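Local structure of putative 4-Hydroxy-2-oxoglutarate aldolase / 2-dehydro-3-deoxyphosphogluconate aldolase (3LM7) at residues K24-A29 with T232-V237; A29-A34 with D65-V70; T149-L154 with A180-A185; Q206-L209 with K215-P218. The protein is a putative aldolase of the KDGP aldolase family, whose members belong to the TIM-barrel clan. One frame throughout, in Å; residues are numbered along the deposited sequence.

Contact 1 (K24-A29 with T232-V237); sequences KDNARA and TRPEDV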
loop_
_atom_site.group_PDB
_atom_site.type_symbol
_atom_site.label_atom_id
_atom_site.label_comp_id
_atom_site.label_asym_id
_atom_site.label_seq_id
_atom_site.Cartn_x
_atom_site.Cartn_y
_atom_site.Cartn_z
ATOM N N LYS A 24 -7.367 8.144 -31.028
ATOM C CA LYS A 24 -5.970 8.361 -30.582
ATOM C C LYS A 24 -5.688 9.771 -30.090
ATOM O O LYS A 24 -5.001 9.963 -29.068
ATOM C CB LYS A 24 -4.999 7.984 -31.729
ATOM C CG LYS A 24 -4.885 6.473 -31.882
ATOM C CD LYS A 24 -4.210 6.130 -33.209
ATOM C CE LYS A 24 -4.222 4.652 -33.434
ATOM N NZ LYS A 24 -5.449 4.155 -33.990
ATOM N N ASP A 25 -6.211 10.770 -30.805
ATOM C CA ASP A 25 -6.048 12.183 -30.369
ATOM C C ASP A 25 -6.737 12.308 -28.997
ATOM O O ASP A 25 -6.274 13.001 -28.135
ATOM C CB ASP A 25 -6.747 13.210 -31.319
ATOM C CG ASP A 25 -6.072 13.344 -32.677
ATOM O OD1 ASP A 25 -4.865 13.089 -32.754
ATOM O OD2 ASP A 25 -6.770 13.666 -33.685
ATOM N N ASN A 26 -7.855 11.636 -28.813
ATOM C CA ASN A 26 -8.568 11.747 -27.504
ATOM C C ASN A 26 -7.724 11.140 -26.392
ATOM O O ASN A 26 -7.619 11.709 -25.293
ATOM C CB ASN A 26 -9.973 11.107 -27.595
ATOM C CG ASN A 26 -10.804 11.280 -26.299
ATOM O OD1 ASN A 26 -11.561 10.382 -25.906
ATOM N ND2 ASN A 26 -10.649 12.441 -25.635
ATOM N N ALA A 27 -7.124 9.967 -26.664
ATOM C CA ALA A 27 -6.229 9.362 -25.664
ATOM C C ALA A 27 -5.118 10.358 -25.257
ATOM O O ALA A 27 -4.828 10.569 -24.085
ATOM C CB ALA A 27 -5.621 8.037 -26.216
ATOM N N ARG A 28 -4.471 10.988 -26.244
ATOM C CA ARG A 28 -3.404 11.975 -25.917
ATOM C C ARG A 28 -3.915 13.107 -25.017
ATOM O O ARG A 28 -3.248 13.496 -24.031
ATOM C CB ARG A 28 -2.790 12.512 -27.233
ATOM C CG ARG A 28 -1.461 13.269 -27.130
ATOM C CD ARG A 28 -1.109 13.789 -28.569
ATOM N NE ARG A 28 -1.996 13.107 -29.530
ATOM C CZ ARG A 28 -1.606 12.416 -30.597
ATOM N NH1 ARG A 28 -0.311 12.332 -30.917
ATOM N NH2 ARG A 28 -2.526 11.834 -31.363
ATOM N N ALA A 29 -5.086 13.646 -25.359
ATOM C CA ALA A 29 -5.671 14.792 -24.632
ATOM C C ALA A 29 -5.990 14.360 -23.200
ATOM O O ALA A 29 -5.826 15.151 -22.246
ATOM C CB ALA A 29 -6.952 15.207 -25.347
ATOM N N THR A 232 -14.106 11.056 -24.544
ATOM C CA THR A 232 -14.073 11.485 -23.142
ATOM C C THR A 232 -13.645 12.946 -23.054
ATOM O O THR A 232 -12.624 13.322 -23.679
ATOM C CB THR A 232 -13.116 10.560 -22.299
ATOM O OG1 THR A 232 -13.701 9.240 -22.243
ATOM C CG2 THR A 232 -12.905 11.098 -20.912
ATOM N N ARG A 233 -14.379 13.746 -22.285
ATOM C CA ARG A 233 -14.100 15.179 -22.185
ATOM C C ARG A 233 -12.833 15.436 -21.405
ATOM O O ARG A 233 -12.801 15.150 -20.209
ATOM C CB ARG A 233 -15.258 15.919 -21.523
ATOM C CG ARG A 233 -16.539 15.958 -22.386
ATOM C CD ARG A 233 -17.681 16.739 -21.628
ATOM N NE ARG A 233 -18.975 16.289 -22.125
ATOM C CZ ARG A 233 -19.754 15.385 -21.550
ATOM N NH1 ARG A 233 -19.419 14.860 -20.401
ATOM N NH2 ARG A 233 -20.903 15.036 -22.141
ATOM N N PRO A 234 -11.785 15.991 -22.051
ATOM C CA PRO A 234 -10.560 16.253 -21.281
ATOM C C PRO A 234 -10.796 17.200 -20.139
ATOM O O PRO A 234 -10.131 17.053 -19.112
ATOM C CB PRO A 234 -9.549 16.782 -22.328
ATOM C CG PRO A 234 -10.104 16.217 -23.632
ATOM C CD PRO A 234 -11.580 16.198 -23.497
ATOM N N GLU A 235 -11.771 18.118 -20.232
ATOM C CA GLU A 235 -12.000 18.987 -19.063
ATOM C C GLU A 235 -12.660 18.228 -17.839
ATOM O O GLU A 235 -12.447 18.594 -16.645
ATOM C CB GLU A 235 -12.820 20.226 -19.448
ATOM C CG GLU A 235 -14.264 19.946 -19.987
ATOM C CD GLU A 235 -14.360 19.560 -21.504
ATOM O OE1 GLU A 235 -13.353 19.083 -22.148
ATOM O OE2 GLU A 235 -15.509 19.683 -22.049
ATOM N N ASP A 236 -13.422 17.176 -18.157
ATOM C CA ASP A 236 -13.986 16.297 -17.105
ATOM C C ASP A 236 -12.845 15.487 -16.422
ATOM O O ASP A 236 -12.891 15.181 -15.246
ATOM C CB ASP A 236 -15.063 15.366 -17.673
ATOM C CG ASP A 236 -16.386 16.098 -18.019
ATOM O OD1 ASP A 236 -16.451 17.334 -17.860
ATOM O OD2 ASP A 236 -17.326 15.418 -18.477
ATOM N N VAL A 237 -11.836 15.123 -17.192
ATOM C CA VAL A 237 -10.701 14.424 -16.630
ATOM C C VAL A 237 -9.941 15.383 -15.715
ATOM O O VAL A 237 -9.495 15.023 -14.610
ATOM C CB VAL A 237 -9.810 13.851 -17.799
ATOM C CG1 VAL A 237 -8.477 13.372 -17.300
ATOM C CG2 VAL A 237 -10.536 12.739 -18.504
#
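Asn-26 and Thr-232 face each other with CA atoms 7.0 Å apart, and the two backbones draw slightly closer at Ala-29 and Pro-234, whose CA atoms are 6.1 Å apart. The main link is polar and has two bonds. The primary amide of Asn-26 is paired with the backbone of a single residue, giving its N-H to one group and its carbonyl oxygen to another. Asn-26 ND2 donates to Thr-232 O at 2.9 Å, arriving in the carbonyl plane on a lone pair, with an N-H...O angle of 156°. In return, Asn-26 OD1 accepts Thr-232 N at 3.0 Å, a more bent bond whose donor is tilted out of the amide's own carbonyl plane. With CG anti to the backbone N (chi1 -176°), the amide reaches across from the helix. OD1 also takes Gly-22 N, and these bonds together fix the flip of the amide. The apolar part is smaller: Ala-29 CB lies 3.7 Å from Pro-234 CG, at the first turn of helix 234-247. Arg-233, the N-cap residue, puts NH1 2.9 Å from Asp-236 OD2, a salt bridge within that same turn. In the fold, Thr-232 OG1 bonds to Leu-20 O at the end of strand 17-20. The contact thus joins the first two turns of helix 24-33 to the start of helix 234-247, while Ala-27 and Arg-28 touch helix 50-63 through Tyr-60 and Leu-63.

Contact 2 (A29-A34 with D65-V70); sequences AIYQAA and DNALSV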
loop_
_atom_site.group_PDB
_atom_site.type_symbol
_atom_site.label_atom_id
_atom_site.label_comp_id
_atom_site.label_asym_id
_atom_site.label_seq_id
_atom_site.Cartn_x
_atom_site.Cartn_y
_atom_site.Cartn_z
ATOM N N ALA A 29 -5.086 13.646 -25.359
ATOM C CA ALA A 29 -5.671 14.792 -24.632
ATOM C C ALA A 29 -5.990 14.360 -23.200
ATOM O O ALA A 29 -5.826 15.151 -22.246
ATOM C CB ALA A 29 -6.952 15.207 -25.347
ATOM N N ILE A 30 -6.535 13.132 -23.063
ATOM C CA ILE A 30 -6.899 12.587 -21.725
ATOM C C ILE A 30 -5.653 12.456 -20.875
ATOM O O ILE A 30 -5.639 12.835 -19.720
ATOM C CB ILE A 30 -7.528 11.138 -21.871
ATOM C CG1 ILE A 30 -8.910 11.211 -22.528
ATOM C CG2 ILE A 30 -7.467 10.413 -20.543
ATOM C CD1 ILE A 30 -9.461 9.881 -23.042
ATOM N N TYR A 31 -4.605 11.862 -21.456
ATOM C CA TYR A 31 -3.350 11.619 -20.744
ATOM C C TYR A 31 -2.714 12.935 -20.287
ATOM O O TYR A 31 -2.244 13.066 -19.143
ATOM C CB TYR A 31 -2.384 10.829 -21.675
ATOM C CG TYR A 31 -1.157 10.350 -20.988
ATOM C CD1 TYR A 31 -1.219 9.340 -19.993
ATOM C CD2 TYR A 31 0.084 10.848 -21.347
ATOM C CE1 TYR A 31 -0.041 8.855 -19.382
ATOM C CE2 TYR A 31 1.239 10.379 -20.760
ATOM C CZ TYR A 31 1.185 9.399 -19.772
ATOM O OH TYR A 31 2.381 9.011 -19.196
ATOM N N GLN A 32 -2.771 13.940 -21.168
ATOM C CA GLN A 32 -2.333 15.244 -20.786
ATOM C C GLN A 32 -3.140 15.788 -19.625
ATOM O O GLN A 32 -2.575 16.283 -18.661
ATOM C CB GLN A 32 -2.474 16.243 -21.973
ATOM C CG GLN A 32 -1.953 17.650 -21.568
ATOM C CD GLN A 32 -1.872 18.604 -22.721
ATOM O OE1 GLN A 32 -2.816 18.733 -23.513
ATOM N NE2 GLN A 32 -0.763 19.311 -22.808
ATOM N N ALA A 33 -4.456 15.741 -19.742
ATOM C CA ALA A 33 -5.356 16.398 -18.766
ATOM C C ALA A 33 -5.229 15.744 -17.393
ATOM O O ALA A 33 -5.316 16.391 -16.332
ATOM C CB ALA A 33 -6.766 16.370 -19.262
ATOM N N ALA A 34 -4.966 14.440 -17.400
ATOM C CA ALA A 34 -4.734 13.750 -16.113
ATOM C C ALA A 34 -3.317 13.912 -15.554
ATOM O O ALA A 34 -3.003 13.329 -14.478
ATOM C CB ALA A 34 -5.037 12.215 -16.313
ATOM N N ASP A 65 2.793 6.507 -23.186
ATOM C CA ASP A 65 3.786 5.886 -22.305
ATOM C C ASP A 65 3.247 4.572 -21.672
ATOM O O ASP A 65 3.574 4.302 -20.530
ATOM C CB ASP A 65 4.192 6.820 -21.121
ATOM C CG ASP A 65 4.679 8.200 -21.598
ATOM O OD1 ASP A 65 5.073 8.286 -22.763
ATOM O OD2 ASP A 65 4.625 9.174 -20.810
ATOM N N ASN A 66 2.474 3.810 -22.440
ATOM C CA ASN A 66 1.901 2.505 -21.997
ATOM C C ASN A 66 0.756 2.566 -20.980
ATOM O O ASN A 66 0.414 1.539 -20.357
ATOM C CB ASN A 66 2.961 1.553 -21.492
ATOM C CG ASN A 66 2.560 0.093 -21.742
ATOM O OD1 ASN A 66 1.871 -0.198 -22.750
ATOM N ND2 ASN A 66 2.904 -0.798 -20.804
ATOM N N ALA A 67 0.169 3.752 -20.827
ATOM C CA ALA A 67 -0.884 3.933 -19.807
ATOM C C ALA A 67 -2.201 3.466 -20.399
ATOM O O ALA A 67 -3.166 4.205 -20.440
ATOM C CB ALA A 67 -0.906 5.366 -19.347
ATOM N N LEU A 68 -2.209 2.187 -20.811
ATOM C CA LEU A 68 -3.271 1.575 -21.564
ATOM C C LEU A 68 -3.973 0.551 -20.655
ATOM O O LEU A 68 -3.304 -0.183 -19.925
ATOM C CB LEU A 68 -2.628 0.849 -22.773
ATOM C CG LEU A 68 -3.545 -0.089 -23.589
ATOM C CD1 LEU A 68 -4.639 0.603 -24.287
ATOM C CD2 LEU A 68 -2.672 -0.851 -24.645
ATOM N N SER A 69 -5.311 0.524 -20.715
ATOM C CA SER A 69 -6.128 -0.493 -20.047
ATOM C C SER A 69 -6.827 -1.264 -21.149
ATOM O O SER A 69 -7.665 -0.691 -21.899
ATOM C CB SER A 69 -7.200 0.218 -19.196
ATOM O OG SER A 69 -8.044 -0.750 -18.611
ATOM N N VAL A 70 -6.519 -2.551 -21.289
ATOM C CA VAL A 70 -7.218 -3.402 -22.288
ATOM C C VAL A 70 -8.653 -3.735 -21.790
ATOM O O VAL A 70 -8.785 -4.310 -20.719
ATOM C CB VAL A 70 -6.434 -4.708 -22.533
ATOM C CG1 VAL A 70 -7.214 -5.578 -23.548
ATOM C CG2 VAL A 70 -5.010 -4.310 -22.999
#
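Tyr-31 carries this contact alone on the helical side, its ring reaching Asp-65 with the hydroxyl and Ala-67 with one flank. CG stands anti to the backbone N (chi1 -171°), which sends the ring out from helix 24-33 toward the turn that precedes strand 68-71. Tyr-31 OH donates to Asp-65 OD2 at 2.8 Å. That oxygen sits at the ring edge, near the ring plane, whereas the ring and carboxylate planes stand 90° apart. The hydroxyl meets OD2 on the anti side of the carboxylate, 35° out of its plane. The two side chains cross at about a right angle, and Asp-65 CB is also near the hydroxyl, 3.4 Å from Tyr-31 OH. Along the CD1-CE1 side of the ring, Ala-67 CB approaches CE1 of Tyr-31 obliquely at 3.6 Å, with CD1 of the same ring next at 4.0 Å. The hydrogen bond and this methyl contact together probably limit the swing of the ring. Ala-67 is the centre of an inverse gamma turn, a tight bend that presents its methyl toward the tyrosine just before the strand begins. Asp-65 is exposed, and Ala-67 is buried. In the fold, Tyr-31 also leans on Ile-64 and on Val-38 of strand 38-43. That strand lies between 17-20 and 68-71 in the parallel sheet, and Ala-67 shares backbone hydrogen bonding with its Val-40.

Contact 3 (T149-L154 with A180-A185); sequences TAIAML and AEACAA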
loop_
_atom_site.group_PDB
_atom_site.type_symbol
_atom_site.label_atom_id
_atom_site.label_comp_id
_atom_site.label_asym_id
_atom_site.label_seq_id
_atom_site.Cartn_x
_atom_site.Cartn_y
_atom_site.Cartn_z
ATOM N N THR A 149 -13.460 -14.563 0.816
ATOM C CA THR A 149 -13.161 -15.773 -0.007
ATOM C C THR A 149 -12.960 -15.387 -1.469
ATOM O O THR A 149 -12.025 -15.901 -2.085
ATOM C CB THR A 149 -14.291 -16.804 0.136
ATOM O OG1 THR A 149 -14.520 -17.015 1.557
ATOM C CG2 THR A 149 -13.863 -18.173 -0.557
ATOM N N ALA A 150 -13.784 -14.483 -2.043
ATOM C CA ALA A 150 -13.579 -14.060 -3.459
ATOM C C ALA A 150 -12.246 -13.384 -3.625
ATOM O O ALA A 150 -11.554 -13.648 -4.604
ATOM C CB ALA A 150 -14.730 -13.088 -3.954
ATOM N N ILE A 151 -11.847 -12.552 -2.651
ATOM C CA ILE A 151 -10.512 -11.917 -2.739
ATOM C C ILE A 151 -9.403 -12.976 -2.735
ATOM O O ILE A 151 -8.441 -12.949 -3.551
ATOM C CB ILE A 151 -10.286 -10.930 -1.559
ATOM C CG1 ILE A 151 -11.125 -9.635 -1.840
ATOM C CG2 ILE A 151 -8.838 -10.567 -1.469
ATOM C CD1 ILE A 151 -11.284 -8.752 -0.565
ATOM N N ALA A 152 -9.528 -13.939 -1.816
ATOM C CA ALA A 152 -8.477 -14.964 -1.755
ATOM C C ALA A 152 -8.415 -15.761 -3.086
ATOM O O ALA A 152 -7.336 -16.169 -3.538
ATOM C CB ALA A 152 -8.736 -15.937 -0.550
HETATM N N MSE A 153 -9.581 -16.060 -3.666
HETATM C CA MSE A 153 -9.583 -16.785 -4.988
HETATM C C MSE A 153 -8.928 -15.922 -6.086
HETATM O O MSE A 153 -8.131 -16.446 -6.902
HETATM C CB MSE A 153 -11.022 -17.190 -5.406
HETATM C CG MSE A 153 -11.573 -18.198 -4.445
HETATM SE SE MSE A 153 -13.457 -18.617 -4.795
HETATM C CE MSE A 153 -13.190 -19.712 -6.373
ATOM N N LEU A 154 -9.253 -14.625 -6.133
ATOM C CA LEU A 154 -8.587 -13.697 -7.100
ATOM C C LEU A 154 -7.063 -13.718 -6.907
ATOM O O LEU A 154 -6.310 -13.877 -7.904
ATOM C CB LEU A 154 -9.132 -12.282 -6.908
ATOM C CG LEU A 154 -10.559 -12.140 -7.489
ATOM C CD1 LEU A 154 -11.156 -10.810 -7.168
ATOM C CD2 LEU A 154 -10.618 -12.309 -9.055
ATOM N N ALA A 180 -14.529 -2.558 0.266
ATOM C CA ALA A 180 -13.398 -1.675 0.522
ATOM C C ALA A 180 -12.674 -2.048 1.825
ATOM O O ALA A 180 -11.429 -2.151 1.858
ATOM C CB ALA A 180 -13.874 -0.201 0.521
ATOM N N GLU A 181 -13.426 -2.309 2.900
ATOM C CA GLU A 181 -12.770 -2.687 4.196
ATOM C C GLU A 181 -12.057 -4.034 4.110
ATOM O O GLU A 181 -10.941 -4.182 4.636
ATOM C CB GLU A 181 -13.791 -2.697 5.328
ATOM C CG GLU A 181 -14.654 -1.498 5.163
ATOM C CD GLU A 181 -14.724 -0.650 6.321
ATOM O OE1 GLU A 181 -13.572 -0.247 6.718
ATOM O OE2 GLU A 181 -15.907 -0.362 6.785
ATOM N N ALA A 182 -12.667 -4.956 3.342
ATOM C CA ALA A 182 -12.075 -6.274 3.140
ATOM C C ALA A 182 -10.797 -6.180 2.237
ATOM O O ALA A 182 -9.740 -6.829 2.519
ATOM C CB ALA A 182 -13.164 -7.237 2.521
ATOM N N CYS A 183 -10.829 -5.312 1.222
ATOM C CA CYS A 183 -9.609 -5.136 0.403
ATOM C C CYS A 183 -8.488 -4.545 1.270
ATOM O O CYS A 183 -7.368 -4.957 1.152
ATOM C CB CYS A 183 -9.858 -4.168 -0.770
ATOM S SG CYS A 183 -10.904 -4.990 -2.129
ATOM N N ALA A 184 -8.796 -3.496 2.027
ATOM C CA ALA A 184 -7.795 -2.871 2.922
ATOM C C ALA A 184 -7.246 -3.943 3.856
ATOM O O ALA A 184 -6.025 -4.023 4.078
ATOM C CB ALA A 184 -8.456 -1.706 3.745
ATOM N N ALA A 185 -8.135 -4.735 4.441
ATOM C CA ALA A 185 -7.652 -5.775 5.410
ATOM C C ALA A 185 -6.671 -6.765 4.763
ATOM O O ALA A 185 -5.734 -7.252 5.413
ATOM C CB ALA A 185 -8.874 -6.566 6.002
#
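Ile-151 packs against Ala-182 and Cys-183, joining two consecutive helices, 147-156 and 173-185, of the outer layer of a TIM barrel; strand 161-164 separates them in sequence. Van der Waals contact is the sole interaction across the pair, as no hydrogen bond or salt bridge links the segments. It is narrow and rests on one methyl group. Ile-151 CD1 reaches the other helix at its backbone, 3.8 Å from Ala-182 C and 3.9 Å from Cys-183 N, and so lies over the peptide link between those two residues. The CG1 branch is beside the backbone N of Ile-151 (chi1 -75°), and chi2 of 164° stretches the chain outward, which makes CD1 the leading atom. The segments are nearest at Ile-151 and Cys-183, with CA atoms 7.5 Å apart. Polar bonding runs along each helix instead: Met-153 N, in a selenomethionine, bonds to Thr-149 O, and Ala-184 N to Ala-180 O. Near the end of helix 173-185, Ala-182 O accepts a bond from Thr-186 OG1. Inward, Ile-151 also touches Val-162 of strand 161-164, so one side chain meets both helix and strand. At the C-terminal end of helix 173-185, Ala-185 O accepts a bond from Arg-14 NH1 of the second subunit. The methyl of Ile-151 has two side-chain neighbours, Ala-182 CB at 3.9 Å and Cys-183 SG at 4.1 Å from Ile-151 CD1.

Contact 4 (Q206-L209 with K215-P218); sequences QIAL and KVIP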
loop_
_atom_site.group_PDB
_atom_site.type_symbol
_atom_site.label_atom_id
_atom_site.label_comp_id
_atom_site.label_asym_id
_atom_site.label_seq_id
_atom_site.Cartn_x
_atom_site.Cartn_y
_atom_site.Cartn_z
ATOM N N GLN A 206 -13.463 8.451 -1.694
ATOM C CA GLN A 206 -13.122 8.702 -0.317
ATOM C C GLN A 206 -13.460 7.444 0.507
ATOM O O GLN A 206 -12.779 7.125 1.472
ATOM C CB GLN A 206 -13.972 9.858 0.217
ATOM C CG GLN A 206 -13.534 10.384 1.596
ATOM C CD GLN A 206 -12.169 11.055 1.578
ATOM O OE1 GLN A 206 -11.989 12.091 0.923
ATOM N NE2 GLN A 206 -11.212 10.479 2.298
ATOM N N ILE A 207 -14.580 6.786 0.190
ATOM C CA ILE A 207 -14.916 5.564 0.944
ATOM C C ILE A 207 -13.786 4.555 0.904
ATOM O O ILE A 207 -13.430 3.949 1.923
ATOM C CB ILE A 207 -16.207 4.945 0.344
ATOM C CG1 ILE A 207 -17.399 5.722 0.876
ATOM C CG2 ILE A 207 -16.328 3.415 0.677
ATOM C CD1 ILE A 207 -18.687 5.402 0.063
ATOM N N ALA A 208 -13.201 4.367 -0.281
ATOM C CA ALA A 208 -12.072 3.411 -0.428
ATOM C C ALA A 208 -10.843 3.908 0.343
ATOM O O ALA A 208 -10.142 3.089 0.994
ATOM C CB ALA A 208 -11.672 3.185 -1.967
ATOM N N LEU A 209 -10.545 5.215 0.255
ATOM C CA LEU A 209 -9.394 5.734 0.985
ATOM C C LEU A 209 -9.600 5.631 2.497
ATOM O O LEU A 209 -8.665 5.270 3.208
ATOM C CB LEU A 209 -9.128 7.210 0.617
ATOM C CG LEU A 209 -8.819 7.490 -0.853
ATOM C CD1 LEU A 209 -8.694 9.058 -1.106
ATOM C CD2 LEU A 209 -7.479 6.768 -1.284
ATOM N N LYS A 215 -4.413 0.790 -3.341
ATOM C CA LYS A 215 -4.537 1.346 -4.695
ATOM C C LYS A 215 -5.969 1.310 -5.103
ATOM O O LYS A 215 -6.652 0.241 -4.999
ATOM C CB LYS A 215 -3.742 0.477 -5.677
ATOM C CG LYS A 215 -2.216 0.322 -5.285
ATOM C CD LYS A 215 -1.406 1.432 -5.731
ATOM C CE LYS A 215 0.099 1.194 -5.585
ATOM N NZ LYS A 215 0.478 1.404 -4.184
ATOM N N VAL A 216 -6.434 2.431 -5.626
ATOM C CA VAL A 216 -7.818 2.551 -6.059
ATOM C C VAL A 216 -7.824 3.006 -7.498
ATOM O O VAL A 216 -7.101 3.951 -7.839
ATOM C CB VAL A 216 -8.617 3.601 -5.198
ATOM C CG1 VAL A 216 -10.094 3.540 -5.590
ATOM C CG2 VAL A 216 -8.404 3.269 -3.698
ATOM N N ILE A 217 -8.569 2.307 -8.357
ATOM C CA ILE A 217 -8.586 2.635 -9.802
ATOM C C ILE A 217 -10.073 2.813 -10.155
ATOM O O ILE A 217 -10.759 1.869 -10.520
ATOM C CB ILE A 217 -7.900 1.548 -10.711
ATOM C CG1 ILE A 217 -6.418 1.395 -10.319
ATOM C CG2 ILE A 217 -8.035 1.949 -12.261
ATOM C CD1 ILE A 217 -5.679 0.154 -11.039
ATOM N N PRO A 218 -10.601 4.038 -9.982
ATOM C CA PRO A 218 -12.034 4.209 -10.276
ATOM C C PRO A 218 -12.232 4.295 -11.776
ATOM O O PRO A 218 -11.361 4.853 -12.460
ATOM C CB PRO A 218 -12.375 5.558 -9.628
ATOM C CG PRO A 218 -11.115 6.316 -9.614
ATOM C CD PRO A 218 -10.001 5.242 -9.361
#
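Ala-208, Leu-209 and Val-216 meet through aliphatic groups alone; with no ring, amide or carboxylate between them, neither face nor edge enters this interface, and the evidence lies in the methyls. The nearby cation-pi contact of Lys-215 with Tyr-10 lies outside it. The branched end of Val-216 straddles the alanine: Ala-208 CB is 3.7 Å from CG2 and 4.0 Å from CG1 of the valine. This two-pronged fit follows from the valine torsion, CG1 standing anti to the backbone N (chi1 -173°) and CG2 beside it. Val-216 CG2 has a second, looser neighbour in Leu-209 CD2, at 4.4 Å. All three residues are buried, and no hydrogen bond crosses between the segments. Backbone hydrogen bonds tie Val-216 to Arg-14 and Cys-16, Pro-218 to Asn-18, and Lys-215 and Ile-217 to Leu-190. Segment 215-218 is thus held between strand 189-192 and, on its other flank, strand 17-20 with the chain leading into it. Although not regular enough to count as a strand, it is placed consistently with filling the position of the eighth, closing strand. Ala-208 on helix 201-211 packing onto it is the helix-over-strand layering characteristic of a TIM barrel.

Contacts 1 and 2 form one patch: they share Ala-29, their centres lie 9 Å apart, and Pro-234 O approaches Ala-33 CB at 3.4 Å. Contacts 3 and 4 make a second patch, with centres 14 Å apart and Ala-180 CB 4.1 Å from Ala-208 CA. Contact 3 lies across the chain's centre from contacts 1 and 2, its centre 33 Å from that of contact 1. Along the chain, contact 1 closes a long loop in which the other three are nested in series, consistent with the circular course of a barrel. The bound potassium ion lies near the second patch without touching it, about 9 Å from the side chain of Ala-182 and about 10 Å from that of Leu-209.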